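Local coordinates for protein 3-carboxy-cis,cis-muconate cycloisomerase (Pseudomonas putida, PDB 1RE5) that is a largely helical enzyme of the lyase family, of the fumarase/aspartase type, that assembles as a tetramer of identical chains, at residues A288-G293 against L338-V343; E60-G65 against K83-V88; P147-T152 against R357-T362. All coordinates share one frame; numbering follows the deposited sequence.

Overall arrangement
The three contacts hold different elements along an elongated helical chain. Contact 1, buried, has its centre about 10 Å from that of the chain, where two long bundle helices pack side by side. Contacts 2 and 3 lie on opposite sides of the chain's centre, about 64 Å apart between their own centres. Contact 2 is partly buried and joins a linking turn to helix 78-92, whereas contact 3 is buried and joins segments some 205 residues apart in sequence, with contact 1 falling between them. None has a hydrogen bond across it. Contact 1 is aliphatic, contact 2 rests on one tyrosine ring, and contact 3 sets leucine against valine beside an arginine-glutamate network that reaches another subunit.

Contact 1 (A288-G293 against L338-V343); sequences AAVLIG and LRQAQV
Val290 and Leu291 of helix 286-307 meet Gln340 and Ala341 of helix 319-347 without any hydrogen bond crossing between them; the short polar bond here, Ile292 N to Ala288 O at 2.8 Å, lies within helix 286-307. The two helices are neighbours in the central helical bundle of the lyase fold. Over segments 288-293 and 338-343 their axes approach to 8.7 Å at closest, with directions 143° apart, so they run roughly antiparallel. Val290 sets its CB against Gln340 CG, at 4.1 Å, and the two side chains lie at about a right angle. It is thus the methylene part of the glutamine that touches; a bend at chi2 (58°) turns the chain just beyond it. Tyr9 packs on Val290 as well, while Leu247 and Phe250 of helix 231-257 reach Ala341 and Leu291, making the contact part of a multi-helix core. Leu291 has its CG anti to the carbonyl carbon (chi1 -51°), and both its branches press on the Gln340-Ala341 backbone step: CD2 is 3.8 Å from Ala341 N and close to Gln340 CB as well, and CD1 lies 3.9 Å from Ala341 CB.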
loop_
_atom_site.group_PDB
_atom_site.type_symbol
_atom_site.label_atom_id
_atom_site.label_comp_id
_atom_site.label_asym_id
_atom_site.label_seq_id
_atom_site.Cartn_x
_atom_site.Cartn_y
_atom_site.Cartn_z
ATOM N N ALA D 288 6.600 -14.261 17.951
ATOM C CA ALA D 288 6.419 -14.342 16.509
ATOM C C ALA D 288 5.295 -13.402 16.048
ATOM O O ALA D 288 5.353 -12.836 14.952
ATOM C CB ALA D 288 6.108 -15.767 16.112
ATOM N N ALA D 289 4.277 -13.231 16.889
ATOM C CA ALA D 289 3.176 -12.341 16.557
ATOM C C ALA D 289 3.732 -10.949 16.268
ATOM O O ALA D 289 3.286 -10.277 15.338
ATOM C CB ALA D 289 2.183 -12.274 17.703
ATOM N N VAL D 290 4.707 -10.506 17.056
ATOM C CA VAL D 290 5.274 -9.186 16.816
ATOM C C VAL D 290 5.977 -9.118 15.468
ATOM O O VAL D 290 5.781 -8.163 14.719
ATOM C CB VAL D 290 6.282 -8.772 17.907
ATOM C CG1 VAL D 290 6.897 -7.436 17.552
ATOM C CG2 VAL D 290 5.581 -8.669 19.244
ATOM N N LEU D 291 6.787 -10.126 15.150
ATOM C CA LEU D 291 7.508 -10.112 13.878
ATOM C C LEU D 291 6.534 -10.160 12.710
ATOM O O LEU D 291 6.717 -9.450 11.710
ATOM C CB LEU D 291 8.503 -11.280 13.767
ATOM C CG LEU D 291 9.514 -11.536 14.895
ATOM C CD1 LEU D 291 10.631 -12.421 14.377
ATOM C CD2 LEU D 291 10.085 -10.238 15.415
ATOM N N ILE D 292 5.491 -10.973 12.839
ATOM C CA ILE D 292 4.517 -11.083 11.761
ATOM C C ILE D 292 3.733 -9.787 11.648
ATOM O O ILE D 292 3.428 -9.312 10.540
ATOM C CB ILE D 292 3.561 -12.273 11.988
ATOM C CG1 ILE D 292 4.379 -13.572 12.032
ATOM C CG2 ILE D 292 2.522 -12.323 10.878
ATOM C CD1 ILE D 292 3.578 -14.794 12.317
ATOM N N GLY D 293 3.424 -9.195 12.795
ATOM C CA GLY D 293 2.686 -7.951 12.777
ATOM C C GLY D 293 3.452 -6.882 12.026
ATOM O O GLY D 293 2.895 -6.200 11.170
ATOM N N LEU D 338 13.083 -6.339 15.927
ATOM C CA LEU D 338 14.460 -6.744 16.179
ATOM C C LEU D 338 14.570 -7.246 17.611
ATOM O O LEU D 338 15.172 -8.290 17.889
ATOM C CB LEU D 338 15.400 -5.560 15.975
ATOM C CG LEU D 338 15.854 -5.391 14.534
ATOM C CD1 LEU D 338 16.467 -4.031 14.376
ATOM C CD2 LEU D 338 16.844 -6.497 14.161
ATOM N N ARG D 339 13.968 -6.486 18.516
ATOM C CA ARG D 339 13.976 -6.828 19.921
ATOM C C ARG D 339 13.444 -8.228 20.169
ATOM O O ARG D 339 14.097 -9.054 20.813
ATOM C CB ARG D 339 13.121 -5.854 20.697
ATOM C CG ARG D 339 13.163 -6.135 22.162
ATOM C CD ARG D 339 12.168 -5.296 22.907
ATOM N NE ARG D 339 12.494 -5.235 24.328
ATOM C CZ ARG D 339 11.669 -4.772 25.258
ATOM N NH1 ARG D 339 10.457 -4.330 24.911
ATOM N NH2 ARG D 339 12.060 -4.742 26.530
ATOM N N GLN D 340 12.249 -8.486 19.652
ATOM C CA GLN D 340 11.590 -9.774 19.822
ATOM C C GLN D 340 12.308 -10.911 19.115
ATOM O O GLN D 340 12.339 -12.028 19.620
ATOM C CB GLN D 340 10.162 -9.683 19.316
ATOM C CG GLN D 340 9.207 -10.519 20.105
ATOM C CD GLN D 340 9.194 -10.139 21.567
ATOM O OE1 GLN D 340 8.991 -8.969 21.926
ATOM N NE2 GLN D 340 9.409 -11.131 22.426
ATOM N N ALA D 341 12.882 -10.633 17.947
ATOM C CA ALA D 341 13.612 -11.655 17.194
ATOM C C ALA D 341 14.841 -12.109 17.986
ATOM O O ALA D 341 15.224 -13.279 17.936
ATOM C CB ALA D 341 14.045 -11.114 15.836
ATOM N N GLN D 342 15.454 -11.176 18.713
ATOM C CA GLN D 342 16.628 -11.482 19.520
ATOM C C GLN D 342 16.238 -12.466 20.617
ATOM O O GLN D 342 16.910 -13.486 20.829
ATOM C CB GLN D 342 17.181 -10.201 20.154
ATOM C CG GLN D 342 18.409 -10.402 21.041
ATOM C CD GLN D 342 19.595 -10.967 20.284
ATOM O OE1 GLN D 342 19.999 -10.426 19.253
ATOM N NE2 GLN D 342 20.166 -12.054 20.797
ATOM N N VAL D 343 15.151 -12.155 21.317
ATOM C CA VAL D 343 14.686 -13.018 22.386
ATOM C C VAL D 343 14.484 -14.447 21.917
ATOM O O VAL D 343 14.987 -15.372 22.547
ATOM C CB VAL D 343 13.362 -12.533 22.988
ATOM C CG1 VAL D 343 12.783 -13.608 23.907
ATOM C CG2 VAL D 343 13.584 -11.265 23.760
#

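Contact 2 (E60-G65 against K83-V88); sequences ERYDTG and KALGKV. Unlike the reference sequence in segment 60-65: Thr64 (reference Val).
Tyr62 carries this contact, resting on Ala84, Leu85 and Val88 of helix 78-92, and the chain reaches it through the 3-10 turn that contains Glu60 and Arg61. The contact packs the loop before helix 64-74 onto the next helix of the chain, 78-92, within the lyase-family region of the protein. At Tyr62 the backbone opens out, and chi1 of -57° sets the ring anti to the carbonyl carbon, which brings it against the helix. Ring atom CD2 lies 4.0 Å from Ala84 CB. Beside it in the ring, CE2 is 3.7 Å from Ala84 O, which lies at the ring's edge, near its plane, and so faces the C-H border and not the pi cloud. CE2 also comes within 3.8 Å of Leu85 CA, and from the following turn Val88 CG2 stands 3.9 Å from the same atom; both of these approach the ring obliquely. The aromatic ring is in this way seated on the helix by aliphatic and backbone atoms, while a hydrogen bond to Ala56 O, a carbonyl of helix 47-56, satisfies the phenolic OH. Asp63 follows as the N-cap of helix 64-74, its OD2 accepting a weak hydrogen bond from Ala66 N. The contact sits where helices 21-40, 47-56 and 78-92 meet: Leu29 of helix 21-40 touches the tyrosine, Glu32 of the same helix touches Leu85, and Ala56 of helix 47-56 packs on both Leu85 and Val88.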
loop_
_atom_site.group_PDB
_atom_site.type_symbol
_atom_site.label_atom_id
_atom_site.label_comp_id
_atom_site.label_asym_id
_atom_site.label_seq_id
_atom_site.Cartn_x
_atom_site.Cartn_y
_atom_site.Cartn_z
ATOM N N GLU D 60 13.911 20.014 27.761
ATOM C CA GLU D 60 13.256 20.079 29.063
ATOM C C GLU D 60 12.618 21.436 29.367
ATOM O O GLU D 60 11.579 21.516 30.030
ATOM C CB GLU D 60 14.272 19.752 30.161
ATOM C CG GLU D 60 15.014 18.415 29.988
ATOM C CD GLU D 60 15.855 18.331 28.701
ATOM O OE1 GLU D 60 16.626 19.282 28.424
ATOM O OE2 GLU D 60 15.754 17.309 27.973
ATOM N N ARG D 61 13.236 22.506 28.876
ATOM C CA ARG D 61 12.754 23.861 29.137
ATOM C C ARG D 61 11.482 24.276 28.404
ATOM O O ARG D 61 10.989 25.387 28.610
ATOM C CB ARG D 61 13.881 24.874 28.835
ATOM N N TYR D 62 10.933 23.397 27.569
ATOM C CA TYR D 62 9.743 23.763 26.806
ATOM C C TYR D 62 8.474 22.980 27.091
ATOM O O TYR D 62 8.516 21.852 27.570
ATOM C CB TYR D 62 10.073 23.714 25.320
ATOM C CG TYR D 62 11.235 24.609 24.979
ATOM C CD1 TYR D 62 12.548 24.137 25.029
ATOM C CD2 TYR D 62 11.024 25.950 24.652
ATOM C CE1 TYR D 62 13.623 24.981 24.755
ATOM C CE2 TYR D 62 12.091 26.803 24.383
ATOM C CZ TYR D 62 13.383 26.313 24.435
ATOM O OH TYR D 62 14.419 27.173 24.164
ATOM N N ASP D 63 7.338 23.593 26.791
ATOM C CA ASP D 63 6.067 22.949 27.045
ATOM C C ASP D 63 5.400 22.406 25.780
ATOM O O ASP D 63 4.866 23.147 24.946
ATOM C CB ASP D 63 5.148 23.915 27.783
ATOM C CG ASP D 63 3.749 23.400 27.895
ATOM O OD1 ASP D 63 3.565 22.173 28.054
ATOM O OD2 ASP D 63 2.827 24.229 27.834
ATOM N N THR D 64 5.449 21.087 25.657
ATOM C CA THR D 64 4.888 20.373 24.528
ATOM C C THR D 64 3.432 20.723 24.317
ATOM O O THR D 64 3.047 21.100 23.214
ATOM C CB THR D 64 5.027 18.852 24.734
ATOM O OG1 THR D 64 6.415 18.508 24.724
ATOM C CG2 THR D 64 4.331 18.082 23.626
ATOM N N GLY D 65 2.623 20.599 25.365
ATOM C CA GLY D 65 1.212 20.922 25.238
ATOM C C GLY D 65 0.981 22.251 24.532
ATOM O O GLY D 65 0.200 22.334 23.581
ATOM N N LYS D 83 10.049 30.547 18.139
ATOM C CA LYS D 83 9.453 31.655 18.878
ATOM C C LYS D 83 9.613 31.420 20.385
ATOM O O LYS D 83 10.016 32.315 21.122
ATOM C CB LYS D 83 7.968 31.787 18.535
ATOM C CG LYS D 83 7.277 32.963 19.205
ATOM C CD LYS D 83 5.810 33.043 18.782
ATOM C CE LYS D 83 5.115 34.296 19.317
ATOM N NZ LYS D 83 5.741 35.545 18.786
ATOM N N ALA D 84 9.305 30.211 20.837
ATOM C CA ALA D 84 9.418 29.883 22.249
ATOM C C ALA D 84 10.873 29.970 22.697
ATOM O O ALA D 84 11.163 30.367 23.828
ATOM C CB ALA D 84 8.869 28.477 22.513
ATOM N N LEU D 85 11.788 29.586 21.813
ATOM C CA LEU D 85 13.206 29.639 22.140
ATOM C C LEU D 85 13.590 31.105 22.347
ATOM O O LEU D 85 14.270 31.453 23.315
ATOM C CB LEU D 85 14.037 29.030 21.004
ATOM C CG LEU D 85 15.562 29.175 21.077
ATOM C CD1 LEU D 85 16.098 28.596 22.376
ATOM C CD2 LEU D 85 16.187 28.465 19.889
ATOM N N GLY D 86 13.139 31.961 21.434
ATOM C CA GLY D 86 13.441 33.377 21.534
ATOM C C GLY D 86 12.962 33.988 22.843
ATOM O O GLY D 86 13.693 34.768 23.461
ATOM N N LYS D 87 11.749 33.631 23.268
ATOM C CA LYS D 87 11.182 34.156 24.509
ATOM C C LYS D 87 11.926 33.665 25.754
ATOM O O LYS D 87 11.787 34.241 26.834
ATOM C CB LYS D 87 9.700 33.799 24.604
ATOM N N VAL D 88 12.717 32.605 25.604
ATOM C CA VAL D 88 13.479 32.063 26.728
ATOM C C VAL D 88 14.826 32.767 26.796
ATOM O O VAL D 88 15.351 33.041 27.877
ATOM C CB VAL D 88 13.709 30.529 26.582
ATOM C CG1 VAL D 88 14.767 30.053 27.577
ATOM C CG2 VAL D 88 12.406 29.779 26.836
#

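Contact 3 (P147-T152 against R357-T362); sequences PLVGRT and RNLDLT
This is a buried strand-to-helix contact, in which Leu359, in the region of helix 352-359, lies over strand 147-152, the middle strand of a small three-stranded antiparallel sheet. A single leucine meets both backbone and side chain of the strand. Its CG stands 3.8 Å from Val149 N, and its CD2 lies 3.8 Å from Val149 CB, the two side chains running alongside in opposing senses. The other branch, CD1, reaches back along the strand to Pro147, 4.1 Å from its O and 4.4 Å from its CB. Leu148 points away from the helix, as expected for alternating residues of a strand, and its side chain touches Leu162 and Lys165 of helix 162-187. Val149 has a second task: with chi1 at 70°, CG1 sits between the backbone N and the carbonyl carbon, and this methyl rests over the centre of one face of the Arg151 guanidinium, 3.5 Å above its plane. The same guanidinium makes salt bridges through NH2 to Glu264 and through NH1 to Glu261 of the third subunit. Asn358 supplies a further link, since its ND2 bonds to the other carboxylate oxygen of Glu264. Direct cohesion across the contact is therefore apolar and its polar cohesion indirect: Glu264 bridges strand and helix within the chain, while Arg151 also pairs with Glu261 of another subunit.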
loop_
_atom_site.group_PDB
_atom_site.type_symbol
_atom_site.label_atom_id
_atom_site.label_comp_id
_atom_site.label_asym_id
_atom_site.label_seq_id
_atom_site.Cartn_x
_atom_site.Cartn_y
_atom_site.Cartn_z
ATOM N N PRO D 147 18.821 -32.843 11.387
ATOM C CA PRO D 147 17.849 -32.966 10.297
ATOM C C PRO D 147 16.365 -32.767 10.610
ATOM O O PRO D 147 15.865 -33.199 11.650
ATOM C CB PRO D 147 18.136 -34.362 9.750
ATOM C CG PRO D 147 18.494 -35.120 10.991
ATOM C CD PRO D 147 19.374 -34.157 11.758
ATOM N N LEU D 148 15.680 -32.095 9.690
ATOM C CA LEU D 148 14.251 -31.842 9.790
ATOM C C LEU D 148 13.760 -31.994 8.343
ATOM O O LEU D 148 14.548 -31.862 7.408
ATOM C CB LEU D 148 13.946 -30.427 10.407
ATOM C CG LEU D 148 14.170 -28.998 9.849
ATOM C CD1 LEU D 148 13.767 -27.880 10.796
ATOM C CD2 LEU D 148 15.597 -28.861 9.582
ATOM N N VAL D 149 12.485 -32.324 8.155
ATOM C CA VAL D 149 11.940 -32.492 6.807
ATOM C C VAL D 149 11.828 -31.155 6.074
ATOM O O VAL D 149 11.610 -30.114 6.692
ATOM C CB VAL D 149 10.525 -33.142 6.832
ATOM C CG1 VAL D 149 9.483 -32.145 7.404
ATOM C CG2 VAL D 149 10.140 -33.590 5.422
ATOM N N GLY D 150 11.979 -31.184 4.755
ATOM C CA GLY D 150 11.853 -29.959 3.984
ATOM C C GLY D 150 10.374 -29.702 3.737
ATOM O O GLY D 150 9.602 -30.640 3.553
ATOM N N ARG D 151 9.956 -28.444 3.757
ATOM C CA ARG D 151 8.558 -28.143 3.520
ATOM C C ARG D 151 8.404 -27.184 2.341
ATOM O O ARG D 151 8.868 -26.046 2.350
ATOM C CB ARG D 151 7.924 -27.577 4.788
ATOM C CG ARG D 151 8.040 -28.521 5.955
ATOM C CD ARG D 151 7.416 -27.969 7.226
ATOM N NE ARG D 151 8.188 -28.396 8.397
ATOM C CZ ARG D 151 7.898 -29.437 9.160
ATOM N NH1 ARG D 151 6.835 -30.179 8.898
ATOM N NH2 ARG D 151 8.680 -29.739 10.182
ATOM N N THR D 152 7.730 -27.697 1.327
ATOM C CA THR D 152 7.464 -27.027 0.071
ATOM C C THR D 152 5.952 -26.873 -0.115
ATOM O O THR D 152 5.231 -27.873 -0.144
ATOM C CB THR D 152 7.985 -27.900 -1.019
ATOM O OG1 THR D 152 9.377 -27.643 -1.196
ATOM C CG2 THR D 152 7.206 -27.679 -2.262
ATOM N N ARG D 357 10.831 -37.898 14.106
ATOM C CA ARG D 357 9.537 -38.560 14.041
ATOM C C ARG D 357 8.704 -38.006 12.889
ATOM O O ARG D 357 8.116 -38.767 12.119
ATOM C CB ARG D 357 8.814 -38.364 15.368
ATOM C CG ARG D 357 8.030 -39.560 15.855
ATOM C CD ARG D 357 7.467 -39.278 17.249
ATOM N NE ARG D 357 8.533 -38.868 18.167
ATOM C CZ ARG D 357 8.419 -37.900 19.077
ATOM N NH1 ARG D 357 7.273 -37.227 19.206
ATOM N NH2 ARG D 357 9.464 -37.584 19.845
ATOM N N ASN D 358 8.665 -36.680 12.764
ATOM C CA ASN D 358 7.904 -36.053 11.695
ATOM C C ASN D 358 8.459 -36.431 10.329
ATOM O O ASN D 358 7.714 -36.525 9.355
ATOM C CB ASN D 358 7.922 -34.532 11.842
ATOM C CG ASN D 358 7.166 -34.048 13.061
ATOM O OD1 ASN D 358 6.354 -34.770 13.640
ATOM N ND2 ASN D 358 7.417 -32.808 13.448
ATOM N N LEU D 359 9.769 -36.647 10.268
ATOM C CA LEU D 359 10.429 -36.998 9.019
ATOM C C LEU D 359 9.850 -38.199 8.312
ATOM O O LEU D 359 9.706 -38.163 7.095
ATOM C CB LEU D 359 11.924 -37.200 9.234
ATOM C CG LEU D 359 12.761 -36.058 8.666
ATOM C CD1 LEU D 359 14.149 -36.077 9.268
ATOM C CD2 LEU D 359 12.801 -36.177 7.171
ATOM N N ASP D 360 9.533 -39.279 9.018
ATOM C CA ASP D 360 8.939 -40.385 8.276
ATOM C C ASP D 360 7.429 -40.489 8.485
ATOM O O ASP D 360 6.875 -41.555 8.770
ATOM C CB ASP D 360 9.650 -41.743 8.521
ATOM C CG ASP D 360 10.100 -41.944 9.942
ATOM O OD1 ASP D 360 11.131 -41.346 10.326
ATOM O OD2 ASP D 360 9.431 -42.707 10.673
ATOM N N LEU D 361 6.774 -39.346 8.310
ATOM C CA LEU D 361 5.327 -39.238 8.424
ATOM C C LEU D 361 4.785 -39.678 7.071
ATOM O O LEU D 361 3.651 -40.116 6.960
ATOM C CB LEU D 361 4.933 -37.789 8.707
ATOM C CG LEU D 361 3.558 -37.505 9.301
ATOM C CD1 LEU D 361 3.375 -38.332 10.548
ATOM C CD2 LEU D 361 3.442 -36.025 9.633
ATOM N N THR D 362 5.614 -39.550 6.041
ATOM C CA THR D 362 5.246 -39.967 4.698
ATOM C C THR D 362 5.852 -41.356 4.465
ATOM O O THR D 362 5.890 -41.872 3.343
ATOM C CB THR D 362 5.780 -38.997 3.640
ATOM O OG1 THR D 362 7.204 -38.887 3.755
ATOM C CG2 THR D 362 5.152 -37.642 3.819
#